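Local coordinates for protein glycoside hydrolase family 31 (Trueperella pyogenes, PDB 5I0F) that breaks down cycloalternan, a cyclic glucose oligosaccharide, probably by the retaining mechanism of family 31 glycosidases, through a covalent glycosyl intermediate, at residues Leu439-Arg453 with Tyr492-Ser506. Residues are numbered along the deposited sequence; the frame is centred on the assembly and turned at random.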
# COMPACT_ATOMS: atom_id res chain seq x y z
N LEU A 439 -15.70 -1.48 8.05
CA LEU A 439 -14.94 -2.33 8.95
C LEU A 439 -14.43 -1.53 10.15
O LEU A 439 -13.50 -1.98 10.83
CB LEU A 439 -13.79 -2.99 8.15
CG LEU A 439 -14.22 -3.76 6.89
CD1 LEU A 439 -13.01 -4.29 6.14
CD2 LEU A 439 -15.17 -4.92 7.22
N SER A 440 -15.04 -0.36 10.40
CA SER A 440 -14.59 0.54 11.46
C SER A 440 -15.07 0.17 12.87
O SER A 440 -14.54 0.71 13.84
CB SER A 440 -14.96 2.00 11.13
OG SER A 440 -16.36 2.29 11.30
N THR A 441 -16.04 -0.74 12.99
CA THR A 441 -16.53 -1.22 14.29
C THR A 441 -16.51 -2.74 14.34
O THR A 441 -16.49 -3.39 13.29
CB THR A 441 -17.98 -0.76 14.57
OG1 THR A 441 -18.88 -1.39 13.64
CG2 THR A 441 -18.11 0.75 14.48
N GLU A 442 -16.55 -3.29 15.55
CA GLU A 442 -16.56 -4.73 15.72
C GLU A 442 -17.74 -5.38 14.98
O GLU A 442 -17.56 -6.41 14.31
CB GLU A 442 -16.54 -5.13 17.21
CG GLU A 442 -16.26 -6.61 17.45
CD GLU A 442 -14.87 -7.07 17.02
OE1 GLU A 442 -13.88 -6.31 17.23
OE2 GLU A 442 -14.76 -8.19 16.45
N ALA A 443 -18.91 -4.77 15.06
CA ALA A 443 -20.10 -5.32 14.43
C ALA A 443 -19.98 -5.37 12.90
O ALA A 443 -20.37 -6.36 12.29
CB ALA A 443 -21.36 -4.56 14.85
N GLY A 444 -19.41 -4.33 12.30
CA GLY A 444 -19.17 -4.32 10.85
C GLY A 444 -18.13 -5.33 10.37
O GLY A 444 -18.31 -5.98 9.36
N ARG A 445 -17.04 -5.46 11.13
CA ARG A 445 -16.00 -6.44 10.85
C ARG A 445 -16.55 -7.87 10.96
O ARG A 445 -16.27 -8.74 10.11
CB ARG A 445 -14.80 -6.26 11.77
CG ARG A 445 -14.03 -4.97 11.52
CD ARG A 445 -12.73 -4.90 12.29
NE ARG A 445 -12.89 -4.79 13.74
CZ ARG A 445 -13.00 -3.65 14.43
NH1 ARG A 445 -13.13 -3.71 15.74
NH2 ARG A 445 -13.00 -2.47 13.85
N GLN A 446 -17.35 -8.10 11.99
CA GLN A 446 -17.97 -9.41 12.19
C GLN A 446 -18.96 -9.78 11.09
O GLN A 446 -18.94 -10.93 10.63
CB GLN A 446 -18.57 -9.57 13.59
CG GLN A 446 -17.41 -9.82 14.56
CD GLN A 446 -17.79 -10.07 15.99
OE1 GLN A 446 -18.96 -10.22 16.32
NE2 GLN A 446 -16.78 -10.14 16.85
N TRP A 447 -19.76 -8.81 10.64
CA TRP A 447 -20.73 -9.06 9.58
C TRP A 447 -20.02 -9.50 8.30
O TRP A 447 -20.40 -10.48 7.68
CB TRP A 447 -21.62 -7.82 9.31
CG TRP A 447 -22.82 -8.19 8.51
CD1 TRP A 447 -24.07 -8.46 8.99
CD2 TRP A 447 -22.87 -8.38 7.10
NE1 TRP A 447 -24.91 -8.79 7.95
CE2 TRP A 447 -24.20 -8.77 6.78
CE3 TRP A 447 -21.94 -8.27 6.06
CZ2 TRP A 447 -24.61 -9.03 5.49
CZ3 TRP A 447 -22.34 -8.54 4.78
CH2 TRP A 447 -23.67 -8.93 4.50
N TRP A 448 -19.01 -8.76 7.90
CA TRP A 448 -18.26 -9.06 6.69
C TRP A 448 -17.55 -10.41 6.78
O TRP A 448 -17.64 -11.23 5.85
CB TRP A 448 -17.24 -7.95 6.44
CG TRP A 448 -16.49 -8.10 5.15
CD1 TRP A 448 -15.18 -8.48 5.00
CD2 TRP A 448 -17.01 -7.90 3.83
NE1 TRP A 448 -14.86 -8.50 3.67
CE2 TRP A 448 -15.95 -8.14 2.93
CE3 TRP A 448 -18.25 -7.52 3.33
CZ2 TRP A 448 -16.10 -8.02 1.56
CZ3 TRP A 448 -18.41 -7.42 1.95
CH2 TRP A 448 -17.33 -7.64 1.08
N THR A 449 -16.85 -10.66 7.89
CA THR A 449 -16.06 -11.88 8.01
C THR A 449 -16.90 -13.14 8.29
O THR A 449 -16.48 -14.24 7.98
CB THR A 449 -14.95 -11.74 9.07
OG1 THR A 449 -15.54 -11.35 10.32
CG2 THR A 449 -13.92 -10.71 8.63
N GLU A 450 -18.08 -12.98 8.88
CA GLU A 450 -18.95 -14.12 9.13
C GLU A 450 -19.33 -14.82 7.82
O GLU A 450 -19.45 -16.04 7.77
CB GLU A 450 -20.21 -13.68 9.89
CG GLU A 450 -21.04 -14.82 10.44
CD GLU A 450 -20.32 -15.71 11.45
OE1 GLU A 450 -19.36 -15.29 12.12
OE2 GLU A 450 -20.75 -16.89 11.57
N GLN A 451 -19.48 -14.04 6.75
CA GLN A 451 -19.70 -14.60 5.41
C GLN A 451 -18.59 -15.59 4.97
O GLN A 451 -18.83 -16.49 4.16
CB GLN A 451 -19.81 -13.46 4.38
CG GLN A 451 -20.94 -12.43 4.61
CD GLN A 451 -22.28 -12.87 4.03
OE1 GLN A 451 -22.36 -13.31 2.88
NE2 GLN A 451 -23.36 -12.71 4.82
N ARG A 452 -17.37 -15.39 5.48
CA ARG A 452 -16.19 -16.23 5.16
C ARG A 452 -15.81 -17.25 6.21
O ARG A 452 -14.83 -17.98 6.00
CB ARG A 452 -14.94 -15.33 4.98
CG ARG A 452 -14.93 -14.53 3.72
CD ARG A 452 -15.52 -13.15 3.89
NE ARG A 452 -15.56 -12.58 2.56
CZ ARG A 452 -16.45 -11.72 2.08
NH1 ARG A 452 -17.44 -11.22 2.83
NH2 ARG A 452 -16.33 -11.35 0.82
N ARG A 453 -16.53 -17.30 7.33
CA ARG A 453 -16.12 -18.11 8.47
C ARG A 453 -16.01 -19.58 8.10
O ARG A 453 -15.06 -20.26 8.52
CB ARG A 453 -17.07 -17.92 9.66
CG ARG A 453 -16.75 -18.79 10.89
CD ARG A 453 -17.65 -18.45 12.07
NE ARG A 453 -17.31 -17.14 12.59
CZ ARG A 453 -16.26 -16.86 13.36
NH1 ARG A 453 -15.41 -17.80 13.74
NH2 ARG A 453 -16.05 -15.60 13.74
N TYR A 492 -8.65 2.74 6.94
CA TYR A 492 -9.37 1.58 6.38
C TYR A 492 -8.54 0.28 6.31
O TYR A 492 -9.00 -0.77 6.77
CB TYR A 492 -9.95 1.89 4.99
CG TYR A 492 -10.96 0.87 4.58
CD1 TYR A 492 -10.59 -0.34 4.02
CD2 TYR A 492 -12.32 1.08 4.84
CE1 TYR A 492 -11.52 -1.32 3.72
CE2 TYR A 492 -13.26 0.11 4.53
CZ TYR A 492 -12.87 -1.08 3.96
OH TYR A 492 -13.83 -2.03 3.64
N PRO A 493 -7.34 0.34 5.71
CA PRO A 493 -6.60 -0.92 5.58
C PRO A 493 -6.17 -1.56 6.89
O PRO A 493 -6.03 -2.80 6.95
CB PRO A 493 -5.40 -0.53 4.69
CG PRO A 493 -5.26 0.93 4.84
CD PRO A 493 -6.68 1.43 4.95
N VAL A 494 -6.02 -0.75 7.94
CA VAL A 494 -5.72 -1.27 9.28
C VAL A 494 -6.91 -2.09 9.79
O VAL A 494 -6.75 -3.21 10.25
CB VAL A 494 -5.36 -0.14 10.26
CG1 VAL A 494 -4.94 -0.70 11.61
CG2 VAL A 494 -4.24 0.72 9.68
N ASN A 495 -8.11 -1.51 9.70
CA ASN A 495 -9.34 -2.19 10.11
C ASN A 495 -9.62 -3.46 9.28
O ASN A 495 -10.11 -4.47 9.80
CB ASN A 495 -10.51 -1.19 10.02
CG ASN A 495 -10.54 -0.23 11.19
OD1 ASN A 495 -10.18 -0.59 12.30
ND2 ASN A 495 -11.01 0.99 10.97
N TYR A 496 -9.30 -3.40 7.99
CA TYR A 496 -9.46 -4.53 7.07
C TYR A 496 -8.60 -5.74 7.47
O TYR A 496 -9.11 -6.86 7.63
CB TYR A 496 -9.13 -4.03 5.67
CG TYR A 496 -9.08 -5.02 4.53
CD1 TYR A 496 -9.96 -6.09 4.42
CD2 TYR A 496 -8.13 -4.85 3.52
CE1 TYR A 496 -9.90 -6.96 3.31
CE2 TYR A 496 -8.06 -5.70 2.44
CZ TYR A 496 -8.94 -6.76 2.33
OH TYR A 496 -8.86 -7.60 1.23
N ALA A 497 -7.31 -5.50 7.62
CA ALA A 497 -6.39 -6.57 8.06
C ALA A 497 -6.80 -7.09 9.43
O ALA A 497 -6.88 -8.30 9.64
CB ALA A 497 -4.94 -6.07 8.08
N ARG A 498 -7.10 -6.18 10.35
CA ARG A 498 -7.62 -6.56 11.67
C ARG A 498 -8.85 -7.48 11.60
O ARG A 498 -8.94 -8.46 12.32
CB ARG A 498 -7.97 -5.32 12.48
CG ARG A 498 -8.55 -5.62 13.85
CD ARG A 498 -8.87 -4.37 14.63
NE ARG A 498 -9.37 -4.72 15.97
CZ ARG A 498 -9.82 -3.86 16.87
NH1 ARG A 498 -9.86 -2.57 16.61
NH2 ARG A 498 -10.25 -4.31 18.04
N ALA A 499 -9.81 -7.14 10.74
CA ALA A 499 -11.07 -7.93 10.63
C ALA A 499 -10.77 -9.39 10.34
O ALA A 499 -11.32 -10.27 10.98
CB ALA A 499 -11.94 -7.37 9.52
N TYR A 500 -9.87 -9.64 9.38
CA TYR A 500 -9.56 -11.02 8.98
C TYR A 500 -8.64 -11.72 9.99
O TYR A 500 -8.80 -12.93 10.25
CB TYR A 500 -9.00 -11.07 7.57
CG TYR A 500 -10.04 -10.90 6.49
CD1 TYR A 500 -10.46 -9.63 6.06
CD2 TYR A 500 -10.61 -12.01 5.88
CE1 TYR A 500 -11.41 -9.49 5.04
CE2 TYR A 500 -11.54 -11.88 4.85
CZ TYR A 500 -11.94 -10.62 4.44
OH TYR A 500 -12.84 -10.53 3.40
N GLY A 501 -7.70 -10.98 10.58
CA GLY A 501 -6.91 -11.50 11.70
C GLY A 501 -7.79 -11.99 12.85
O GLY A 501 -7.59 -13.09 13.36
N ASP A 502 -8.81 -11.20 13.20
CA ASP A 502 -9.76 -11.58 14.26
C ASP A 502 -10.59 -12.82 13.88
O ASP A 502 -10.87 -13.66 14.76
CB ASP A 502 -10.69 -10.41 14.61
CG ASP A 502 -9.97 -9.29 15.35
OD1 ASP A 502 -8.82 -9.51 15.81
OD2 ASP A 502 -10.53 -8.18 15.48
N LEU A 503 -11.01 -12.94 12.61
CA LEU A 503 -11.69 -14.16 12.15
C LEU A 503 -10.83 -15.39 12.40
O LEU A 503 -11.28 -16.36 13.00
CB LEU A 503 -12.08 -14.06 10.66
CG LEU A 503 -12.65 -15.34 10.04
CD1 LEU A 503 -13.93 -15.74 10.77
CD2 LEU A 503 -12.86 -15.17 8.54
N LEU A 504 -9.57 -15.32 11.98
CA LEU A 504 -8.65 -16.43 12.14
C LEU A 504 -8.40 -16.80 13.61
O LEU A 504 -8.50 -17.97 13.98
CB LEU A 504 -7.34 -16.11 11.44
CG LEU A 504 -7.44 -16.12 9.90
CD1 LEU A 504 -6.31 -15.32 9.30
CD2 LEU A 504 -7.45 -17.52 9.33
N ARG A 505 -8.11 -15.80 14.43
CA ARG A 505 -7.97 -15.99 15.87
C ARG A 505 -9.19 -16.65 16.47
O ARG A 505 -9.03 -17.54 17.30
CB ARG A 505 -7.73 -14.66 16.60
CG ARG A 505 -6.37 -14.01 16.38
CD ARG A 505 -6.33 -12.68 17.09
NE ARG A 505 -5.14 -11.92 16.73
CZ ARG A 505 -5.08 -10.92 15.84
NH1 ARG A 505 -6.14 -10.47 15.16
NH2 ARG A 505 -3.89 -10.34 15.62
N SER A 506 -10.40 -16.22 16.07
CA SER A 506 -11.65 -16.79 16.61
C SER A 506 -11.86 -18.25 16.24
O SER A 506 -12.59 -18.96 16.92
CB SER A 506 -12.90 -15.96 16.21
OG SER A 506 -13.26 -16.18 14.85
O HOH W 1 -12.14 2.37 13.45
O HOH W 2 -11.53 -0.53 14.90
O HOH W 3 -12.89 -7.67 14.33
O HOH W 4 -11.32 -7.08 17.85
O HOH W 5 -13.68 -9.80 12.40
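Helix 442-450 packs against the 492-506 part of helix 485-506, with the CA atoms of Arg445 and Ala499 facing each other. The axes approach to 9.4 Å and cross at -63°. Both helices belong to the outer layer of the family 31 TIM barrel. Tyr496, Tyr500 and Leu503 of the second helix rest on barrel strand 463-466. Trp447 and Trp448 of the first touch helix 400-412.

At one end Leu439 puts CD1 between Tyr492 and Tyr496, 3.5 Å from Tyr492 OH. That hydroxyl bonds to Pro437 O. In the middle, the aliphatic part of Arg445 runs over Ala499 CB. Its chain then bends at chi3, which lays the guanidinium flat on that of Arg498, centres 4.0 Å apart and planes at 17°. Acids and water probably offset the like charges. Arg445 NH1 forms a salt bridge with Glu442 OE1, and water 4 links this oxygen to Arg498 NH2 and Asp502 OD2. Arg445 NH2 also donates to Leu439 O, in the guanidinium plane.

Thr449 CG2 sits over the centre of one face of the Tyr500 ring, and Thr449 CB meets Leu503 CB at 4.0 Å. Trp448 NE1 donates to Tyr500 OH at 2.9 Å. The bond is bent (131°), with the hydroxyl tilted out of the indole plane. Gln388 OE1 bonds to both this hydroxyl and Arg452 NE, tying both segments to barrel strand 383-388.

At the far end Leu503 CD1 lies over the centre of the Arg453 guanidinium. In the plane of that group, Ser506 OG is gripped end-on by Arg453 NH1 at 2.9 Å and Arg453 NH2 at 3.1 Å, while it donates to Leu503 O.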